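Side-chain contacts in pyoverdine synthetase F (Pseudomonas aeruginosa PAO1, PDB 6CUL), which is a single-chain alpha/beta protein named as a synthetase, built round a mixed sheet with a Rossmann-like parallel part: residues L6-S11 / E38-A43; T217-H222 / F261-E266. All coordinates share one frame; numbering follows the deposited sequence.

Contact 1. Residues L6-S11 / E38-A43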
loop_
_atom_site.group_PDB
_atom_site.type_symbol
_atom_site.label_atom_id
_atom_site.label_comp_id
_atom_site.label_asym_id
_atom_site.label_seq_id
_atom_site.Cartn_x
_atom_site.Cartn_y
_atom_site.Cartn_z
ATOM N N LEU A 6 -11.191 -6.941 -9.651
ATOM C CA LEU A 6 -10.268 -6.343 -8.715
ATOM C C LEU A 6 -10.163 -4.839 -8.693
ATOM O O LEU A 6 -9.966 -4.225 -9.683
ATOM C CB LEU A 6 -8.891 -6.908 -9.045
ATOM C CG LEU A 6 -8.013 -7.104 -7.830
ATOM C CD1 LEU A 6 -8.247 -8.471 -7.286
ATOM C CD2 LEU A 6 -6.579 -6.830 -8.100
ATOM N N ALA A 7 -10.216 -4.309 -7.491
ATOM C CA ALA A 7 -10.221 -2.869 -7.192
ATOM C C ALA A 7 -9.029 -2.490 -6.358
ATOM O O ALA A 7 -8.689 -3.163 -5.466
ATOM C CB ALA A 7 -11.487 -2.456 -6.508
ATOM N N TYR A 8 -8.384 -1.428 -6.684
ATOM C CA TYR A 8 -7.206 -1.056 -5.966
ATOM C C TYR A 8 -7.328 0.314 -5.248
ATOM O O TYR A 8 -7.923 1.203 -5.741
ATOM C CB TYR A 8 -6.057 -1.106 -6.982
ATOM C CG TYR A 8 -4.655 -0.986 -6.479
ATOM C CD1 TYR A 8 -4.162 0.201 -6.055
ATOM C CD2 TYR A 8 -3.824 -2.049 -6.491
ATOM C CE1 TYR A 8 -2.895 0.326 -5.625
ATOM C CE2 TYR A 8 -2.548 -1.935 -6.069
ATOM C CZ TYR A 8 -2.076 -0.733 -5.629
ATOM O OH TYR A 8 -0.797 -0.603 -5.226
ATOM N N ILE A 9 -6.824 0.405 -4.045
ATOM C CA ILE A 9 -6.882 1.639 -3.281
ATOM C C ILE A 9 -5.563 2.092 -2.654
ATOM O O ILE A 9 -4.943 1.334 -1.994
ATOM C CB ILE A 9 -7.927 1.576 -2.125
ATOM C CG1 ILE A 9 -9.245 1.009 -2.583
ATOM C CG2 ILE A 9 -8.141 2.936 -1.523
ATOM C CD1 ILE A 9 -10.244 0.844 -1.494
ATOM N N TRP A 10 -5.173 3.323 -2.866
ATOM C CA TRP A 10 -4.013 3.855 -2.247
ATOM C C TRP A 10 -4.026 5.398 -2.046
ATOM O O TRP A 10 -4.532 6.123 -2.825
ATOM C CB TRP A 10 -2.817 3.417 -3.018
ATOM C CG TRP A 10 -2.718 4.015 -4.332
ATOM C CD1 TRP A 10 -3.683 4.609 -5.025
ATOM C CD2 TRP A 10 -1.567 4.049 -5.147
ATOM N NE1 TRP A 10 -3.229 5.017 -6.199
ATOM C CE2 TRP A 10 -1.919 4.680 -6.309
ATOM C CE3 TRP A 10 -0.280 3.552 -5.022
ATOM C CZ2 TRP A 10 -1.055 4.875 -7.281
ATOM C CZ3 TRP A 10 0.555 3.741 -5.996
ATOM C CH2 TRP A 10 0.182 4.389 -7.104
ATOM N N SER A 11 -3.437 5.866 -1.002
ATOM C CA SER A 11 -3.385 7.252 -0.792
ATOM C C SER A 11 -2.221 7.725 -1.606
ATOM O O SER A 11 -1.155 7.395 -1.259
ATOM C CB SER A 11 -3.044 7.528 0.659
ATOM O OG SER A 11 -4.077 7.297 1.533
ATOM N N GLU A 38 2.344 -0.637 -10.224
ATOM C CA GLU A 38 3.095 -0.932 -11.426
ATOM C C GLU A 38 3.502 -2.391 -11.470
ATOM O O GLU A 38 3.461 -2.964 -12.494
ATOM C CB GLU A 38 4.303 -0.048 -11.600
ATOM C CG GLU A 38 4.866 -0.156 -12.976
ATOM C CD GLU A 38 5.823 0.913 -13.310
ATOM O OE1 GLU A 38 6.208 1.617 -12.444
ATOM O OE2 GLU A 38 6.192 1.066 -14.446
ATOM N N SER A 39 3.890 -2.939 -10.349
ATOM C CA SER A 39 4.205 -4.296 -10.331
ATOM C C SER A 39 2.991 -5.160 -10.648
ATOM O O SER A 39 3.158 -6.089 -11.317
ATOM C CB SER A 39 4.877 -4.721 -9.038
ATOM O OG SER A 39 5.693 -5.762 -9.323
ATOM N N LEU A 40 1.837 -4.848 -10.102
ATOM C CA LEU A 40 0.575 -5.523 -10.350
ATOM C C LEU A 40 0.105 -5.393 -11.776
ATOM O O LEU A 40 -0.421 -6.279 -12.298
ATOM C CB LEU A 40 -0.480 -5.063 -9.377
ATOM C CG LEU A 40 -1.789 -5.741 -9.262
ATOM C CD1 LEU A 40 -1.568 -7.159 -8.904
ATOM C CD2 LEU A 40 -2.634 -5.094 -8.217
ATOM N N VAL A 41 0.299 -4.247 -12.353
ATOM C CA VAL A 41 -0.001 -4.051 -13.756
ATOM C C VAL A 41 0.884 -4.966 -14.606
ATOM O O VAL A 41 0.398 -5.637 -15.420
ATOM C CB VAL A 41 0.100 -2.581 -14.154
ATOM C CG1 VAL A 41 0.117 -2.413 -15.643
ATOM C CG2 VAL A 41 -1.026 -1.815 -13.543
ATOM N N GLU A 42 2.157 -5.022 -14.340
ATOM C CA GLU A 42 3.015 -5.937 -15.014
ATOM C C GLU A 42 2.620 -7.405 -14.794
ATOM O O GLU A 42 2.731 -8.165 -15.680
ATOM C CB GLU A 42 4.413 -5.733 -14.556
ATOM C CG GLU A 42 4.923 -4.376 -14.877
ATOM C CD GLU A 42 6.240 -4.064 -14.269
ATOM O OE1 GLU A 42 6.818 -3.128 -14.713
ATOM O OE2 GLU A 42 6.660 -4.758 -13.401
ATOM N N ALA A 43 2.198 -7.747 -13.590
ATOM C CA ALA A 43 1.741 -9.052 -13.285
ATOM C C ALA A 43 0.506 -9.398 -14.044
ATOM O O ALA A 43 0.456 -10.420 -14.627
ATOM C CB ALA A 43 1.460 -9.183 -11.815
#

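Contact 2. Residues T217-H222 / F261-E266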
loop_
_atom_site.group_PDB
_atom_site.type_symbol
_atom_site.label_atom_id
_atom_site.label_comp_id
_atom_site.label_asym_id
_atom_site.label_seq_id
_atom_site.Cartn_x
_atom_site.Cartn_y
_atom_site.Cartn_z
ATOM N N THR A 217 13.080 -9.425 6.662
ATOM C CA THR A 217 11.753 -8.871 6.652
ATOM C C THR A 217 10.976 -9.419 5.491
ATOM O O THR A 217 11.507 -10.076 4.673
ATOM C CB THR A 217 11.693 -7.349 6.710
ATOM O OG1 THR A 217 10.333 -6.991 6.740
ATOM C CG2 THR A 217 12.360 -6.707 5.540
ATOM N N GLY A 218 9.695 -9.159 5.477
ATOM C CA GLY A 218 8.815 -9.645 4.457
ATOM C C GLY A 218 7.630 -8.808 4.232
ATOM O O GLY A 218 7.644 -7.708 4.565
ATOM N N ALA A 219 6.639 -9.341 3.566
ATOM C CA ALA A 219 5.415 -8.668 3.293
ATOM C C ALA A 219 4.183 -9.533 3.479
ATOM O O ALA A 219 4.173 -10.645 3.022
ATOM C CB ALA A 219 5.444 -8.153 1.911
ATOM N N SER A 220 3.129 -8.989 4.073
ATOM C CA SER A 220 1.891 -9.731 4.296
ATOM C C SER A 220 0.642 -9.362 3.491
ATOM O O SER A 220 0.316 -8.229 3.425
ATOM C CB SER A 220 1.449 -9.628 5.700
ATOM O OG SER A 220 2.206 -10.495 6.437
ATOM N N PHE A 221 0.001 -10.357 2.896
ATOM C CA PHE A 221 -1.238 -10.188 2.174
ATOM C C PHE A 221 -2.304 -10.745 3.107
ATOM O O PHE A 221 -2.594 -11.881 3.077
ATOM C CB PHE A 221 -1.198 -10.939 0.870
ATOM C CG PHE A 221 -2.309 -10.615 -0.044
ATOM C CD1 PHE A 221 -2.498 -9.337 -0.509
ATOM C CD2 PHE A 221 -3.154 -11.593 -0.481
ATOM C CE1 PHE A 221 -3.515 -9.031 -1.351
ATOM C CE2 PHE A 221 -4.166 -11.288 -1.349
ATOM C CZ PHE A 221 -4.354 -10.001 -1.776
ATOM N N HIS A 222 -2.970 -9.896 3.847
ATOM C CA HIS A 222 -3.895 -10.306 4.872
ATOM C C HIS A 222 -5.285 -9.728 4.807
ATOM O O HIS A 222 -5.539 -8.824 4.133
ATOM C CB HIS A 222 -3.290 -9.942 6.226
ATOM C CG HIS A 222 -3.092 -8.472 6.433
ATOM N ND1 HIS A 222 -3.992 -7.689 7.090
ATOM C CD2 HIS A 222 -2.094 -7.651 6.057
ATOM C CE1 HIS A 222 -3.560 -6.452 7.104
ATOM N NE2 HIS A 222 -2.418 -6.399 6.469
ATOM N N PHE A 261 6.186 -7.668 -3.847
ATOM C CA PHE A 261 5.547 -7.909 -5.063
ATOM C C PHE A 261 5.138 -9.403 -5.114
ATOM O O PHE A 261 4.062 -9.716 -5.472
ATOM C CB PHE A 261 6.376 -7.380 -6.248
ATOM C CG PHE A 261 6.601 -5.908 -6.217
ATOM C CD1 PHE A 261 5.754 -5.097 -5.537
ATOM C CD2 PHE A 261 7.654 -5.356 -6.827
ATOM C CE1 PHE A 261 5.946 -3.780 -5.488
ATOM C CE2 PHE A 261 7.865 -4.028 -6.777
ATOM C CZ PHE A 261 6.996 -3.232 -6.119
ATOM N N PRO A 262 6.017 -10.290 -4.673
ATOM C CA PRO A 262 5.659 -11.701 -4.674
ATOM C C PRO A 262 4.497 -12.045 -3.775
ATOM O O PRO A 262 3.648 -12.775 -4.190
ATOM C CB PRO A 262 6.927 -12.385 -4.219
ATOM C CG PRO A 262 7.991 -11.416 -4.471
ATOM C CD PRO A 262 7.408 -10.085 -4.280
ATOM N N ALA A 263 4.450 -11.511 -2.602
ATOM C CA ALA A 263 3.363 -11.829 -1.770
ATOM C C ALA A 263 2.057 -11.360 -2.360
ATOM O O ALA A 263 1.126 -12.064 -2.291
ATOM C CB ALA A 263 3.568 -11.289 -0.371
ATOM N N LEU A 264 1.992 -10.171 -2.896
ATOM C CA LEU A 264 0.778 -9.743 -3.443
ATOM C C LEU A 264 0.344 -10.613 -4.608
ATOM O O LEU A 264 -0.775 -10.904 -4.688
ATOM C CB LEU A 264 0.846 -8.286 -3.829
ATOM C CG LEU A 264 -0.167 -7.719 -4.785
ATOM C CD1 LEU A 264 -1.537 -7.619 -4.212
ATOM C CD2 LEU A 264 0.369 -6.453 -5.354
ATOM N N HIS A 265 1.216 -10.951 -5.524
ATOM C CA HIS A 265 0.829 -11.825 -6.607
ATOM C C HIS A 265 0.504 -13.275 -6.207
ATOM O O HIS A 265 -0.501 -13.766 -6.538
ATOM C CB HIS A 265 1.852 -11.802 -7.702
ATOM C CG HIS A 265 2.363 -10.429 -8.038
ATOM N ND1 HIS A 265 3.520 -10.223 -8.737
ATOM C CD2 HIS A 265 1.929 -9.211 -7.671
ATOM C CE1 HIS A 265 3.754 -8.941 -8.815
ATOM N NE2 HIS A 265 2.808 -8.307 -8.173
ATOM N N GLU A 266 1.336 -13.913 -5.434
ATOM C CA GLU A 266 1.029 -15.233 -4.983
ATOM C C GLU A 266 -0.230 -15.240 -4.159
ATOM O O GLU A 266 -0.976 -16.111 -4.330
ATOM C CB GLU A 266 2.134 -15.848 -4.173
ATOM C CG GLU A 266 3.251 -16.458 -4.972
ATOM C CD GLU A 266 4.217 -17.228 -4.130
ATOM O OE1 GLU A 266 4.695 -16.745 -3.112
ATOM O OE2 GLU A 266 4.481 -18.343 -4.504
#

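Contact 1. Residues L6-S11 / E38-A43
Leu6 meets Leu40 through one methyl each, with CD2 of Leu6 4.3 Å from CD2 of Leu40. This is a loose apolar touch. Leu6 also touches Val142 and Val144 of the neighbouring strand 142-145. Tyr8 makes the closer contact. Its CG lies anti to the backbone N (chi1 -170°), which carries the ring out beside the helix. The Leu40 methyl sits at the ring's edge, near its plane, not over a face. Leu40 CD2 is 3.7 Å from Tyr8 CD2 and 3.8 Å from Tyr8 CE2. The two side chains run past each other in opposite senses. Leu40 thus reaches both Leu6 and Tyr8 with the same methyl.

Strand 6-9 and helix 36-46 belong to a beta-alpha-beta crossover, which ends in strand 55-60, parallel to 6-9 and next to it. The hairpin of strands 23-26 and 29-32 lies within the connection. This is one crossover unit of the Rossmann-like parallel part of the sheet. No hydrogen bond spans the two segments.

The far end of Tyr8 is polar, and its OH is hydrogen-bonded to Asp146. Farther along, Trp10 does not touch the helix but borders Tyr8. Tyr8 CE1 stands 3.8 Å above the indole plane of Trp10, offset toward the rim. Ser11 precedes helix 12-17 without capping it, and its OG is hydrogen-bonded to Asp61 OD1 and Leu149 N.

Contact 2. Residues T217-H222 / F261-E266
Phe221 and Leu264 lie at an angle to one another, with the leucine approaching the aromatic ring obliquely. The touching branch is CD1 of Leu264, which lies 3.8 Å from Phe221 CE1 and 4.2 Å from Phe221 CD1. With chi1 at -169° the Phe221 ring extends along the flank of the helix to this methyl. Leu264 starts off alongside the strand. Chi1 of 162° and chi2 of 70° together bring its CD1 to the ring. The root of the same phenylalanine also meets the helix backbone, with Phe221 CB 4.1 Å from Ala263 O.

Two residues earlier on the strand, Ala219 faces Ala263. Their methyls lie 4.3 Å apart, Ala219 CB to Ala263 CB. Ala263 CB is closer still to the strand backbone, 3.5 Å from Ala219 O. Small side chains on both sides fit the short separation of 7.5 Å between the segment axes. The strand and helix directions differ by just 24°. This near-parallel run lets Ala219 and Phe221, alternate residues of the strand, meet the adjacent pair Ala263 and Leu264. No hydrogen bond links the two segments. The helix is kinked at Pro262, whose ring nitrogen has no hydrogen to give to the turn before.

Strand 216-223 runs antiparallel between strands 166-170 and 233-241. Helix 248-271 packs across all three: Ala263 also rests on Ile169 and Val237, and Leu264 on Ile169. About two turns before Ala263, Asn255 ND2 of the same helix is hydrogen-bonded to Gly218 O. On another flank the helix meets helix 36-46, where Leu264 touches Val36.

In the fold
Contact 1 closes before contact 2 opens along the chain, and their centres lie about 13 Å apart. Both fasten a helix to the same mixed sheet. Contact 1 uses strand 6-9 in the parallel part. Contact 2 uses strand 216-223 in the antiparallel part, with strands 142-145 and 166-170 in between. The two helices, 36-46 and 248-271, touch directly: Ser39 OG is 3.2 Å from Phe261 CD2, and Ala43 CB is 3.8 Å from His265 CE1. Leu268 of the later helix meets both Leu40 and Phe221. Early and late parts of the chain therefore share one buried layer over the sheet.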